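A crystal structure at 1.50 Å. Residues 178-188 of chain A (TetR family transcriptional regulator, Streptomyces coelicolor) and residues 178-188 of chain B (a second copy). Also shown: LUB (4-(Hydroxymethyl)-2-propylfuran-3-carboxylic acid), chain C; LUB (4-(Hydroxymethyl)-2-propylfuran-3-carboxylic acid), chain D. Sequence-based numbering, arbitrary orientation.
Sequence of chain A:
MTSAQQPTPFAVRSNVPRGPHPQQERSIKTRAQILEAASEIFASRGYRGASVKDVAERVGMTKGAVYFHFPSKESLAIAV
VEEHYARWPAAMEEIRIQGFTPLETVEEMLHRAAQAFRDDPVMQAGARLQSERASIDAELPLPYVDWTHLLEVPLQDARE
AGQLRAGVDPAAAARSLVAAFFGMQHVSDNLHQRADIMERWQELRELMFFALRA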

# COMPACT_ATOMS: atom_id res chain seq x y z
N VAL A 178 -9.05 4.90 4.17
CA VAL A 178 -7.75 5.45 3.72
C VAL A 178 -6.79 4.30 3.40
O VAL A 178 -6.13 4.29 2.38
CB VAL A 178 -7.16 6.45 4.73
CG1 VAL A 178 -5.67 6.77 4.45
CG2 VAL A 178 -8.01 7.71 4.78
N ALA A 179 -6.71 3.31 4.30
CA ALA A 179 -5.79 2.19 4.05
C ALA A 179 -6.21 1.40 2.81
O ALA A 179 -5.36 1.04 1.98
CB ALA A 179 -5.76 1.26 5.23
N ALA A 180 -7.50 1.13 2.67
CA ALA A 180 -7.97 0.37 1.49
C ALA A 180 -7.73 1.12 0.18
O ALA A 180 -7.30 0.54 -0.83
CB ALA A 180 -9.39 0.05 1.64
N PHE A 181 -8.07 2.41 0.18
CA PHE A 181 -7.86 3.25 -0.99
C PHE A 181 -6.35 3.33 -1.32
O PHE A 181 -5.92 3.15 -2.44
CB PHE A 181 -8.44 4.65 -0.78
CG PHE A 181 -8.33 5.52 -1.99
CD1 PHE A 181 -7.12 6.12 -2.30
CD2 PHE A 181 -9.37 5.62 -2.89
CE1 PHE A 181 -6.97 6.86 -3.44
CE2 PHE A 181 -9.23 6.36 -4.04
CZ PHE A 181 -8.03 7.01 -4.31
N PHE A 182 -5.54 3.56 -0.28
CA PHE A 182 -4.12 3.56 -0.47
C PHE A 182 -3.64 2.27 -1.17
O PHE A 182 -2.85 2.28 -2.10
CB PHE A 182 -3.37 3.71 0.85
CG PHE A 182 -1.92 3.41 0.66
CD1 PHE A 182 -1.07 4.28 0.00
CD2 PHE A 182 -1.41 2.16 1.02
CE1 PHE A 182 0.24 3.90 -0.29
CE2 PHE A 182 -0.13 1.80 0.74
CZ PHE A 182 0.73 2.67 0.07
N GLY A 183 -4.11 1.14 -0.66
CA GLY A 183 -3.66 -0.11 -1.19
C GLY A 183 -4.10 -0.31 -2.64
O GLY A 183 -3.32 -0.73 -3.50
N MET A 184 -5.36 0.04 -2.91
CA MET A 184 -5.90 -0.06 -4.27
C MET A 184 -5.07 0.76 -5.26
O MET A 184 -4.68 0.25 -6.33
CB MET A 184 -7.36 0.36 -4.25
CG MET A 184 -8.05 0.37 -5.56
SD MET A 184 -7.69 1.82 -6.59
CE MET A 184 -8.12 3.21 -5.56
N GLN A 185 -4.78 2.00 -4.88
CA GLN A 185 -4.07 2.86 -5.84
C GLN A 185 -2.62 2.39 -6.01
O GLN A 185 -2.06 2.53 -7.08
CB GLN A 185 -4.21 4.33 -5.49
CG GLN A 185 -3.47 4.79 -4.23
CD GLN A 185 -1.98 5.00 -4.49
OE1 GLN A 185 -1.56 5.41 -5.56
NE2 GLN A 185 -1.18 4.74 -3.48
N HIS A 186 -2.03 1.87 -4.94
CA HIS A 186 -0.66 1.37 -4.98
C HIS A 186 -0.55 0.15 -5.86
O HIS A 186 0.37 0.05 -6.67
CB HIS A 186 -0.17 1.10 -3.58
CG HIS A 186 1.28 0.90 -3.51
ND1 HIS A 186 2.17 1.96 -3.52
CD2 HIS A 186 2.03 -0.22 -3.41
CE1 HIS A 186 3.40 1.48 -3.47
NE2 HIS A 186 3.33 0.16 -3.35
N VAL A 187 -1.50 -0.78 -5.70
CA VAL A 187 -1.48 -1.93 -6.56
C VAL A 187 -1.63 -1.52 -8.02
O VAL A 187 -0.95 -2.04 -8.89
CB VAL A 187 -2.61 -2.95 -6.17
CG1 VAL A 187 -2.81 -4.02 -7.25
CG2 VAL A 187 -2.38 -3.56 -4.79
N SER A 188 -2.56 -0.61 -8.28
CA SER A 188 -2.78 -0.11 -9.61
C SER A 188 -1.53 0.55 -10.19
O SER A 188 -1.19 0.34 -11.35
CB SER A 188 -3.97 0.86 -9.62
OG SER A 188 -4.28 1.33 -10.92
C2 LUB C . -3.05 7.93 0.11
C4 LUB C . -0.84 8.12 -0.14
C5 LUB C . -1.31 7.53 -1.24
C6 LUB C . -4.41 7.71 0.62
O11 LUB C . -2.88 9.27 2.67
C9 LUB C . -1.81 8.96 2.08
O10 LUB C . -0.66 9.15 2.62
C3 LUB C . -1.84 8.33 0.78
C12 LUB C . 0.62 8.57 -0.08
O13 LUB C . 1.22 8.06 1.13
O1 LUB C . -2.69 7.27 -1.07
C7 LUB C . -5.34 8.70 -0.09
C8 LUB C . -6.76 8.62 0.41
C2 LUB D . 0.40 -8.48 0.31
C4 LUB D . 2.48 -7.78 -0.12
C5 LUB D . 2.15 -7.36 1.11
C6 LUB D . -1.03 -8.84 0.23
O11 LUB D . 0.31 -9.81 -2.27
C9 LUB D . 1.30 -9.07 -2.00
O10 LUB D . 2.22 -8.83 -2.86
C3 LUB D . 1.41 -8.42 -0.71
C12 LUB D . 3.90 -7.63 -0.63
O13 LUB D . 3.87 -7.00 -1.93
O1 LUB D . 0.81 -7.66 1.37
C7 LUB D . -1.24 -10.07 1.12
C8 LUB D . -2.66 -10.58 1.08
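Chain B, residues 178-188: VAAFFGMQHVS

Residues 178-188 of chain B form one turn after another of a regular α-helix, part of a longer helix, with phi/psi values near -63/-45; from B:Phe182 onward, each backbone N bonds to the O four residues earlier. An exact two-fold axis relates this helix to its partner in chain A. The two N-to-C directions make an angle of 112°, and the axes approach to 6.8 Å, a close approach, with alanine and glycine at the crossing.

The CA-to-CB bond of B:Val178 points sideways, and the residue makes no contact with the chain A stretch. B:Ala179 points toward chain A, and its methyl is compact enough to let CB rest 3.8 Å from A:Met184 CA and 4.0 Å from A:Val187 CG2. B:Ala180 meets its own symmetry mate, CB to CB of A:Ala180 at 3.9 Å. B:Phe181, turned away, instead reaches the furan ligand of chain D, its CD1 3.7 Å from C8.

B:Phe182, chi1 t, leaves its backbone sideways, but its ring end comes nearer to chain A. B:Phe182 CE2 lies 3.9 Å from A:Phe182 CE2 and 3.5 Å from A:His186 CD2; with the imidazole, the planes are near parallel, at 14°, but slid apart so that the rings barely overlap. On the ligand side, B:Phe182 CD1 is 3.5 Å from C5 of chain D's LUB.

B:Gly183 marks the closest CA-to-CA approach, its CA 3.7 Å from A:Gly183 CA. B:Gly183 CA makes a CA-H...O contact of 3.4 Å to A:Ala179 O, where an ideal CB would fall only 2.0 Å from that oxygen.

B:Met184 places CB 4.4 Å from A:Ala179 CB, while its thioether end leads away. The CA-to-CB bond of B:Gln185 points away, but its amide curls back: B:Gln185 NE2 gives a weak hydrogen bond to B:Phe182 O (3.3 Å) and lies 3.6 Å from C5 of LUB (chain D). The flat imidazole of B:His186 can lie near parallel to the A:Phe182 ring, B:His186 CD2 packing 3.5 Å from A:Phe182 CE2. Branched B:Val187 offers a methyl, CG2, to A:Ala179 CB at 4.0 Å. B:Ser188 is out of reach, its OG hydrogen-bonded elsewhere in the structure.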

# COMPACT_ATOMS: atom_id res chain seq x y z
N VAL B 178 -7.21 -8.29 -1.61
CA VAL B 178 -5.73 -8.25 -1.60
C VAL B 178 -5.25 -6.80 -1.51
O VAL B 178 -4.37 -6.48 -0.73
CB VAL B 178 -5.13 -9.00 -2.80
CG1 VAL B 178 -3.62 -8.71 -2.99
CG2 VAL B 178 -5.39 -10.50 -2.67
N ALA B 179 -5.83 -5.92 -2.32
CA ALA B 179 -5.39 -4.52 -2.29
C ALA B 179 -5.70 -3.88 -0.94
O ALA B 179 -4.85 -3.16 -0.37
CB ALA B 179 -6.07 -3.72 -3.37
N ALA B 180 -6.89 -4.12 -0.41
CA ALA B 180 -7.25 -3.54 0.90
C ALA B 180 -6.36 -4.05 2.04
O ALA B 180 -5.91 -3.29 2.90
CB ALA B 180 -8.66 -3.80 1.19
N PHE B 181 -6.16 -5.37 2.06
CA PHE B 181 -5.30 -5.98 3.06
C PHE B 181 -3.85 -5.45 2.92
O PHE B 181 -3.22 -5.05 3.88
CB PHE B 181 -5.33 -7.52 2.94
CG PHE B 181 -4.53 -8.20 4.02
CD1 PHE B 181 -3.15 -8.26 3.92
CD2 PHE B 181 -5.14 -8.64 5.17
CE1 PHE B 181 -2.39 -8.81 4.91
CE2 PHE B 181 -4.38 -9.19 6.18
CZ PHE B 181 -3.01 -9.30 6.04
N PHE B 182 -3.37 -5.41 1.69
CA PHE B 182 -2.07 -4.85 1.44
C PHE B 182 -1.95 -3.44 2.05
O PHE B 182 -0.98 -3.07 2.70
CB PHE B 182 -1.74 -4.77 -0.05
CG PHE B 182 -0.54 -3.92 -0.27
CD1 PHE B 182 0.73 -4.35 0.05
CD2 PHE B 182 -0.69 -2.59 -0.69
CE1 PHE B 182 1.82 -3.48 -0.03
CE2 PHE B 182 0.37 -1.75 -0.78
CZ PHE B 182 1.66 -2.17 -0.44
N GLY B 183 -2.95 -2.61 1.77
CA GLY B 183 -2.89 -1.25 2.22
C GLY B 183 -2.92 -1.15 3.74
O GLY B 183 -2.15 -0.40 4.36
N MET B 184 -3.80 -1.94 4.35
CA MET B 184 -3.92 -1.98 5.82
C MET B 184 -2.58 -2.35 6.46
O MET B 184 -2.12 -1.67 7.40
CB MET B 184 -5.03 -2.94 6.20
CG MET B 184 -5.24 -3.14 7.65
SD MET B 184 -4.06 -4.26 8.44
CE MET B 184 -4.20 -5.77 7.50
N GLN B 185 -1.95 -3.40 5.94
CA GLN B 185 -0.71 -3.86 6.59
C GLN B 185 0.41 -2.85 6.36
O GLN B 185 1.27 -2.69 7.20
CB GLN B 185 -0.37 -5.29 6.21
CG GLN B 185 0.09 -5.50 4.76
CD GLN B 185 1.54 -5.10 4.56
OE1 GLN B 185 2.38 -5.24 5.43
NE2 GLN B 185 1.84 -4.60 3.38
N HIS B 186 0.42 -2.21 5.19
CA HIS B 186 1.43 -1.21 4.86
C HIS B 186 1.31 0.01 5.74
O HIS B 186 2.30 0.51 6.25
CB HIS B 186 1.33 -0.85 3.39
CG HIS B 186 2.50 -0.11 2.91
ND1 HIS B 186 3.69 -0.73 2.60
CD2 HIS B 186 2.69 1.20 2.67
CE1 HIS B 186 4.56 0.18 2.22
NE2 HIS B 186 3.96 1.35 2.21
N VAL B 187 0.07 0.49 5.92
CA VAL B 187 -0.12 1.60 6.81
C VAL B 187 0.35 1.25 8.22
O VAL B 187 1.00 2.05 8.89
CB VAL B 187 -1.61 2.07 6.84
CG1 VAL B 187 -1.89 3.05 7.99
CG2 VAL B 187 -2.06 2.64 5.49
N SER B 188 -0.04 0.07 8.68
CA SER B 188 0.36 -0.40 10.00
C SER B 188 1.88 -0.48 10.13
O SER B 188 2.44 -0.08 11.16
CB SER B 188 -0.30 -1.74 10.29
OG SER B 188 0.00 -2.22 11.60